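Local coordinates for regulator of polyketide synthase expression (Bifidobacterium adolescentis, PDB 3ONQ), which probably regulates transcription of polyketide synthase genes by binding DNA through a PucR-type C-terminal helix-turn-helix domain, though its function has not been established, at residues V202-F205 with L206-S210; V226-R229 with L230-A234; D243-D246 with A247-T251. All coordinates share one frame; numbering follows the deposited sequence.

Contact 1 (V202-F205 with L206-S210)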
loop_
_atom_site.group_PDB
_atom_site.type_symbol
_atom_site.label_atom_id
_atom_site.label_comp_id
_atom_site.label_asym_id
_atom_site.label_seq_id
_atom_site.Cartn_x
_atom_site.Cartn_y
_atom_site.Cartn_z
ATOM N N VAL B 202 -2.909 24.821 23.470
ATOM C CA VAL B 202 -1.950 25.149 22.419
ATOM C C VAL B 202 -2.653 25.910 21.291
ATOM O O VAL B 202 -2.171 26.927 20.806
ATOM C CB VAL B 202 -1.321 23.854 21.839
ATOM C CG1 VAL B 202 -0.503 24.162 20.595
ATOM C CG2 VAL B 202 -0.467 23.155 22.894
ATOM N N SER B 203 -3.801 25.399 20.868
ATOM C CA SER B 203 -4.537 26.022 19.782
ATOM C C SER B 203 -4.877 27.463 20.150
ATOM O O SER B 203 -4.703 28.389 19.358
ATOM C CB SER B 203 -5.824 25.247 19.533
ATOM O OG SER B 203 -6.586 25.885 18.529
ATOM N N THR B 204 -5.377 27.646 21.367
ATOM C CA THR B 204 -5.806 28.963 21.801
ATOM C C THR B 204 -4.594 29.880 21.927
ATOM O O THR B 204 -4.655 31.037 21.559
ATOM C CB THR B 204 -6.530 28.897 23.162
ATOM O OG1 THR B 204 -7.656 28.015 23.070
ATOM C CG2 THR B 204 -6.998 30.267 23.572
ATOM N N PHE B 205 -3.488 29.347 22.417
ATOM C CA PHE B 205 -2.286 30.136 22.606
ATOM C C PHE B 205 -1.777 30.683 21.280
ATOM O O PHE B 205 -1.448 31.845 21.183
ATOM C CB PHE B 205 -1.224 29.261 23.260
ATOM C CG PHE B 205 0.096 29.937 23.476
ATOM C CD1 PHE B 205 0.278 30.821 24.515
ATOM C CD2 PHE B 205 1.168 29.661 22.659
ATOM C CE1 PHE B 205 1.489 31.421 24.717
ATOM C CE2 PHE B 205 2.378 30.260 22.867
ATOM C CZ PHE B 205 2.537 31.141 23.895
ATOM N N LEU B 206 -1.747 29.838 20.260
ATOM C CA LEU B 206 -1.308 30.237 18.932
ATOM C C LEU B 206 -2.227 31.265 18.290
ATOM O O LEU B 206 -1.776 32.222 17.695
ATOM C CB LEU B 206 -1.158 29.018 18.030
ATOM C CG LEU B 206 -0.056 28.030 18.400
ATOM C CD1 LEU B 206 -0.147 26.789 17.562
ATOM C CD2 LEU B 206 1.312 28.634 18.300
ATOM N N LYS B 207 -3.524 31.056 18.455
ATOM C CA LYS B 207 -4.546 31.914 17.896
ATOM C C LYS B 207 -4.445 33.311 18.464
ATOM O O LYS B 207 -4.651 34.289 17.769
ATOM C CB LYS B 207 -5.922 31.335 18.189
ATOM C CG LYS B 207 -7.067 32.180 17.715
ATOM C CD LYS B 207 -8.394 31.502 17.977
ATOM C CE LYS B 207 -9.553 32.419 17.647
ATOM N NZ LYS B 207 -10.862 31.710 17.665
ATOM N N TYR B 208 -4.116 33.391 19.741
ATOM C CA TYR B 208 -4.120 34.644 20.467
ATOM C C TYR B 208 -2.775 35.324 20.539
ATOM O O TYR B 208 -2.520 36.095 21.439
ATOM C CB TYR B 208 -4.751 34.493 21.844
ATOM C CG TYR B 208 -6.245 34.438 21.761
ATOM C CD1 TYR B 208 -6.893 33.264 21.452
ATOM C CD2 TYR B 208 -7.010 35.570 21.959
ATOM C CE1 TYR B 208 -8.250 33.211 21.356
ATOM C CE2 TYR B 208 -8.374 35.523 21.877
ATOM C CZ TYR B 208 -8.990 34.345 21.569
ATOM O OH TYR B 208 -10.355 34.288 21.470
ATOM N N GLY B 209 -1.911 35.022 19.585
ATOM C CA GLY B 209 -0.632 35.688 19.516
ATOM C C GLY B 209 0.472 35.173 20.400
ATOM O O GLY B 209 1.414 35.891 20.691
ATOM N N SER B 210 0.362 33.932 20.837
ATOM C CA SER B 210 1.399 33.371 21.672
ATOM C C SER B 210 1.557 34.216 22.916
ATOM O O SER B 210 2.655 34.495 23.351
ATOM C CB SER B 210 2.716 33.303 20.909
ATOM O OG SER B 210 2.727 32.211 20.026
#
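Phe205 O takes the amide of Ser210 in a 2.8 Å bond to Ser210 N, five residues on, where the helix stops. Its other donor, Tyr208 N, reaches Phe205 O only weakly; the firmer bond of Tyr208 N, 3.0 Å, goes to Thr204 O. With a weak bond from Gly209 N to Leu206 O, and with Gly209 at positive phi (82°), this is a Schellman motif. One turn earlier, Leu206 N and Lys207 N are satisfied by the i-4 carbonyls, Leu206 N lying 3.0 Å from Val202 O. The Schellman turn lays Ser210 over the Phe205 ring: Ser210 CA stands 3.5 Å from the ring centroid and 17° off its normal, a CH-pi contact. Thr204 presents its CG2 methyl to Tyr208 CD1 at 3.7 Å, while its OG1, beside the backbone N, bonds to Leu200 O. Ser203 OG is hydrogen-bonded to Arg258 NH2. Within the helix-turn-helix domain, Val202 and Phe205 face Leu230 of helix 223-237, Thr204 lies against helix 212-219, and Leu206 packs on helix 244-261.

Contact 2 (V226-R229 with L230-A234). With SO4 (sulfate ion), chain S.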
loop_
_atom_site.group_PDB
_atom_site.type_symbol
_atom_site.label_atom_id
_atom_site.label_comp_id
_atom_site.label_asym_id
_atom_site.label_seq_id
_atom_site.Cartn_x
_atom_site.Cartn_y
_atom_site.Cartn_z
ATOM N N VAL B 226 -1.514 27.580 31.808
ATOM C CA VAL B 226 -1.194 27.594 30.388
ATOM C C VAL B 226 0.270 27.207 30.199
ATOM O O VAL B 226 0.598 26.390 29.337
ATOM C CB VAL B 226 -1.419 28.975 29.766
ATOM C CG1 VAL B 226 -0.969 28.971 28.298
ATOM C CG2 VAL B 226 -2.883 29.384 29.886
ATOM N N ARG B 227 1.140 27.800 31.013
ATOM C CA ARG B 227 2.572 27.524 30.946
ATOM C C ARG B 227 2.826 26.030 31.074
ATOM O O ARG B 227 3.547 25.437 30.276
ATOM C CB ARG B 227 3.296 28.267 32.065
ATOM C CG ARG B 227 4.480 29.102 31.617
ATOM C CD ARG B 227 5.175 29.745 32.818
ATOM N NE ARG B 227 4.322 30.726 33.488
ATOM C CZ ARG B 227 4.434 32.044 33.340
ATOM N NH1 ARG B 227 3.608 32.861 33.984
ATOM N NH2 ARG B 227 5.375 32.549 32.553
ATOM N N TYR B 228 2.217 25.425 32.085
ATOM C CA TYR B 228 2.394 24.010 32.357
ATOM C C TYR B 228 1.910 23.153 31.182
ATOM O O TYR B 228 2.590 22.208 30.765
ATOM C CB TYR B 228 1.670 23.640 33.663
ATOM C CG TYR B 228 1.715 22.169 34.032
ATOM C CD1 TYR B 228 2.763 21.652 34.794
ATOM C CD2 TYR B 228 0.700 21.300 33.641
ATOM C CE1 TYR B 228 2.806 20.305 35.146
ATOM C CE2 TYR B 228 0.737 19.949 33.983
ATOM C CZ TYR B 228 1.789 19.460 34.734
ATOM O OH TYR B 228 1.825 18.126 35.077
ATOM N N ARG B 229 0.744 23.473 30.640
ATOM C CA ARG B 229 0.249 22.730 29.476
ATOM C C ARG B 229 1.136 22.833 28.235
ATOM O O ARG B 229 1.339 21.836 27.537
ATOM C CB ARG B 229 -1.185 23.130 29.132
ATOM C CG ARG B 229 -2.173 22.752 30.226
ATOM C CD ARG B 229 -3.490 23.454 30.014
ATOM N NE ARG B 229 -4.448 23.143 31.067
ATOM C CZ ARG B 229 -5.678 23.646 31.121
ATOM N NH1 ARG B 229 -6.102 24.489 30.175
ATOM N NH2 ARG B 229 -6.486 23.297 32.115
ATOM N N LEU B 230 1.654 24.025 27.943
ATOM C CA LEU B 230 2.535 24.176 26.779
ATOM C C LEU B 230 3.799 23.339 26.945
ATOM O O LEU B 230 4.290 22.740 25.993
ATOM C CB LEU B 230 2.905 25.636 26.548
ATOM C CG LEU B 230 1.719 26.573 26.367
ATOM C CD1 LEU B 230 2.210 27.997 26.188
ATOM C CD2 LEU B 230 0.865 26.123 25.192
ATOM N N LYS B 231 4.313 23.305 28.169
ATOM C CA LYS B 231 5.504 22.530 28.475
ATOM C C LYS B 231 5.223 21.044 28.235
ATOM O O LYS B 231 6.023 20.336 27.609
ATOM C CB LYS B 231 5.947 22.797 29.915
ATOM C CG LYS B 231 7.210 22.063 30.335
ATOM C CD LYS B 231 7.711 22.571 31.680
ATOM C CE LYS B 231 8.549 21.517 32.397
ATOM N NZ LYS B 231 7.747 20.303 32.740
ATOM N N ARG B 232 4.068 20.584 28.702
ATOM C CA ARG B 232 3.670 19.200 28.480
ATOM C C ARG B 232 3.573 18.901 26.985
ATOM O O ARG B 232 4.049 17.865 26.512
ATOM C CB ARG B 232 2.334 18.911 29.166
ATOM C CG ARG B 232 1.853 17.477 29.006
ATOM C CD ARG B 232 0.342 17.360 29.214
ATOM N NE ARG B 232 -0.063 17.664 30.585
ATOM C CZ ARG B 232 -1.086 18.455 30.912
ATOM N NH1 ARG B 232 -1.815 19.033 29.967
ATOM N NH2 ARG B 232 -1.379 18.667 32.187
ATOM N N ALA B 233 2.960 19.808 26.231
ATOM C CA ALA B 233 2.847 19.618 24.783
ATOM C C ALA B 233 4.226 19.574 24.110
ATOM O O ALA B 233 4.407 18.884 23.115
ATOM C CB ALA B 233 1.982 20.701 24.163
ATOM N N ALA B 234 5.179 20.329 24.649
ATOM C CA ALA B 234 6.561 20.271 24.185
ATOM C C ALA B 234 7.142 18.886 24.438
ATOM O O ALA B 234 7.838 18.325 23.585
ATOM C CB ALA B 234 7.421 21.344 24.876
HETATM S S SO4 S . -4.415 20.656 33.802
HETATM O O1 SO4 S . -3.885 20.591 35.160
HETATM O O2 SO4 S . -4.656 19.306 33.294
HETATM O O3 SO4 S . -5.673 21.397 33.828
HETATM O O4 SO4 S . -3.444 21.329 32.942
#
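With CG anti to the backbone N in both Tyr228 and Arg232, ring and guanidinium come together one helical turn apart, and a bend at chi3 of Arg232 (-66°) swings its NH2 to the edge of the ring. Arg232 NH2 lies 3.1 Å from Tyr228 CE2, near the ring plane, and the two flat groups stand 82° apart; the guanidinium therefore meets the rim of the ring and is not stacked on its face. Arg229 starts differently, with CG beside the backbone N, and runs extended from CG to NE. This carries its guanidinium to a sulfate, which it meets edge-on with two N-H groups: Arg229 NE to sulfate O4 at 2.8 Å, and Arg229 NH2 to sulfate O3 at 2.7 Å with an N-H...O angle of 171°. Arg232 NH2 adds a weak bond to sulfate O4, 3.5 Å long. O4 thus takes donors from both arginines, and the anion probably offsets their like charges.

Helix 223-237 is the third helix of the PucR-type helix-turn-helix domain, following helix 212-219 after a short turn, and so fits the position of a recognition helix. The sulfate probably came from the crystallisation liquor, but its binding by two arginines is consistent with a site for a DNA phosphate. Other N-H groups of the pair are held by helix 198-207: Arg229 NH1 bonds to Thr201 OG1 and Arg232 NH1 to Thr198 OG1, which ties both guanidinium groups to a second helix.

Elsewhere on this turn, Val226 and Leu230 lie alongside each other, Val226 CG1 3.9 Å from Leu230 CD1, and both pack on Leu212. Beneath them the backbone keeps regular i to i+4 bonds, with Leu230 N 2.9 Å from Val226 O.

Contact 3 (D243-D246 with A247-T251)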
loop_
_atom_site.group_PDB
_atom_site.type_symbol
_atom_site.label_atom_id
_atom_site.label_comp_id
_atom_site.label_asym_id
_atom_site.label_seq_id
_atom_site.Cartn_x
_atom_site.Cartn_y
_atom_site.Cartn_z
ATOM N N ASP B 243 8.367 28.954 21.468
ATOM C CA ASP B 243 9.424 29.289 20.512
ATOM C C ASP B 243 8.843 29.612 19.140
ATOM O O ASP B 243 8.064 28.835 18.601
ATOM C CB ASP B 243 10.417 28.138 20.388
ATOM C CG ASP B 243 11.496 28.420 19.366
ATOM O OD1 ASP B 243 11.267 28.170 18.167
ATOM O OD2 ASP B 243 12.572 28.905 19.761
ATOM N N PRO B 244 9.234 30.752 18.559
ATOM C CA PRO B 244 8.643 31.195 17.286
ATOM C C PRO B 244 8.756 30.142 16.160
ATOM O O PRO B 244 7.817 29.979 15.379
ATOM C CB PRO B 244 9.447 32.452 16.937
ATOM C CG PRO B 244 9.961 32.942 18.244
ATOM C CD PRO B 244 10.210 31.719 19.091
ATOM N N ARG B 245 9.875 29.439 16.071
ATOM C CA ARG B 245 10.005 28.416 15.035
ATOM C C ARG B 245 9.035 27.276 15.295
ATOM O O ARG B 245 8.291 26.882 14.405
ATOM C CB ARG B 245 11.436 27.890 14.941
ATOM C CG ARG B 245 11.566 26.621 14.113
ATOM C CD ARG B 245 11.128 26.835 12.661
ATOM N NE ARG B 245 11.165 25.589 11.896
ATOM C CZ ARG B 245 10.686 25.449 10.662
ATOM N NH1 ARG B 245 10.147 26.478 10.031
ATOM N NH2 ARG B 245 10.755 24.279 10.051
ATOM N N ASP B 246 9.015 26.767 16.525
ATOM C CA ASP B 246 8.153 25.629 16.851
ATOM C C ASP B 246 6.680 25.987 16.709
ATOM O O ASP B 246 5.867 25.153 16.293
ATOM C CB ASP B 246 8.412 25.118 18.282
ATOM C CG ASP B 246 9.798 24.537 18.457
ATOM O OD1 ASP B 246 10.673 24.776 17.600
ATOM O OD2 ASP B 246 10.009 23.832 19.459
ATOM N N ALA B 247 6.333 27.218 17.082
ATOM C CA ALA B 247 4.948 27.676 17.002
ATOM C C ALA B 247 4.464 27.652 15.552
ATOM O O ALA B 247 3.319 27.310 15.268
ATOM C CB ALA B 247 4.801 29.093 17.612
ATOM N N TYR B 248 5.343 28.017 14.633
ATOM C CA TYR B 248 5.016 27.924 13.217
ATOM C C TYR B 248 4.785 26.458 12.810
ATOM O O TYR B 248 3.832 26.156 12.094
ATOM C CB TYR B 248 6.110 28.570 12.372
ATOM C CG TYR B 248 5.950 28.306 10.898
ATOM C CD1 TYR B 248 4.926 28.893 10.174
ATOM C CD2 TYR B 248 6.820 27.464 10.231
ATOM C CE1 TYR B 248 4.776 28.643 8.823
ATOM C CE2 TYR B 248 6.685 27.219 8.890
ATOM C CZ TYR B 248 5.662 27.800 8.191
ATOM O OH TYR B 248 5.536 27.541 6.844
ATOM N N VAL B 249 5.641 25.550 13.279
ATOM C CA VAL B 249 5.433 24.116 13.046
ATOM C C VAL B 249 4.087 23.640 13.621
ATOM O O VAL B 249 3.304 22.980 12.945
ATOM C CB VAL B 249 6.589 23.261 13.626
ATOM C CG1 VAL B 249 6.311 21.763 13.426
ATOM C CG2 VAL B 249 7.930 23.648 12.983
ATOM N N LEU B 250 3.803 24.004 14.863
ATOM C CA LEU B 250 2.556 23.575 15.491
ATOM C C LEU B 250 1.325 24.110 14.743
ATOM O O LEU B 250 0.356 23.375 14.493
ATOM C CB LEU B 250 2.535 23.998 16.957
ATOM C CG LEU B 250 3.472 23.217 17.885
ATOM C CD1 LEU B 250 3.739 23.994 19.167
ATOM C CD2 LEU B 250 2.898 21.842 18.202
ATOM N N THR B 251 1.381 25.381 14.368
ATOM C CA THR B 251 0.295 26.018 13.627
ATOM C C THR B 251 0.032 25.221 12.345
ATOM O O THR B 251 -1.116 24.958 11.989
ATOM C CB THR B 251 0.647 27.490 13.296
ATOM O OG1 THR B 251 0.904 28.196 14.513
ATOM C CG2 THR B 251 -0.482 28.189 12.531
#
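Four successive i to i+4 bonds open helix 244-261, from Ala247 N to Asp243 O (2.8 Å) through to Leu250 N to Asp246 O. Ahead of them Asp243 is the N-cap: its OD1 receives Asp246 N at 3.1 Å through the lone pair turned away from OD2, and Arg245 N more weakly. Arg245 bends at chi2 (61°), which brings its guanidinium forward along the helix, beside Tyr248 and Val249. Val249 CG2 lies over one guanidinium face, 3.8 Å above the plane and toward its rim, while Arg245 NH1 comes to the edge of the Tyr248 ring, 3.5 Å from Tyr248 CD2, with the two planes 37° apart. The charged end is held by helix 166-172 and the residues before it, as NH1 forms a salt bridge with Glu168 and NH2 bonds to Glu164 O. A methionine in place of Arg245 would probably leave Glu168 without its charged mate and Glu164 O without this donor. Asp246 OD2 accepts from Asp240 N. Further along, Ala247 O receives both Thr251 N and Thr251 OG1, the hydroxyl at 2.7 Å, from opposite faces of the carbonyl plane. Tyr248 also meets Tyr248 of the second subunit, so this helix start, with an aspartate N-cap and proline at N1, lies at a subunit interface of the assembly, within the helix-turn-helix domain.

How the contacts relate
Contact 1 touches both of the others. Its centre is about 12 Å from that of contact 2, where Val202 CG2 meets Ala233 CB at 3.7 Å and Phe205 CE1 meets Leu230 CD1 at 3.8 Å. Toward contact 3, about 11 Å away centre to centre, Leu206 CD2 approaches Ala247 CB at 3.6 Å. Contacts 2 and 3 do not touch, their centres being about 14 Å and their nearest atoms about 6 Å apart, although their helices are consecutive. The three belong to one helix-turn-helix domain but differ in their surroundings: contact 2 binds a sulfate through Arg229 and Arg232 and is untouched by other subunits, whereas contacts 1 and 3 both reach the second subunit.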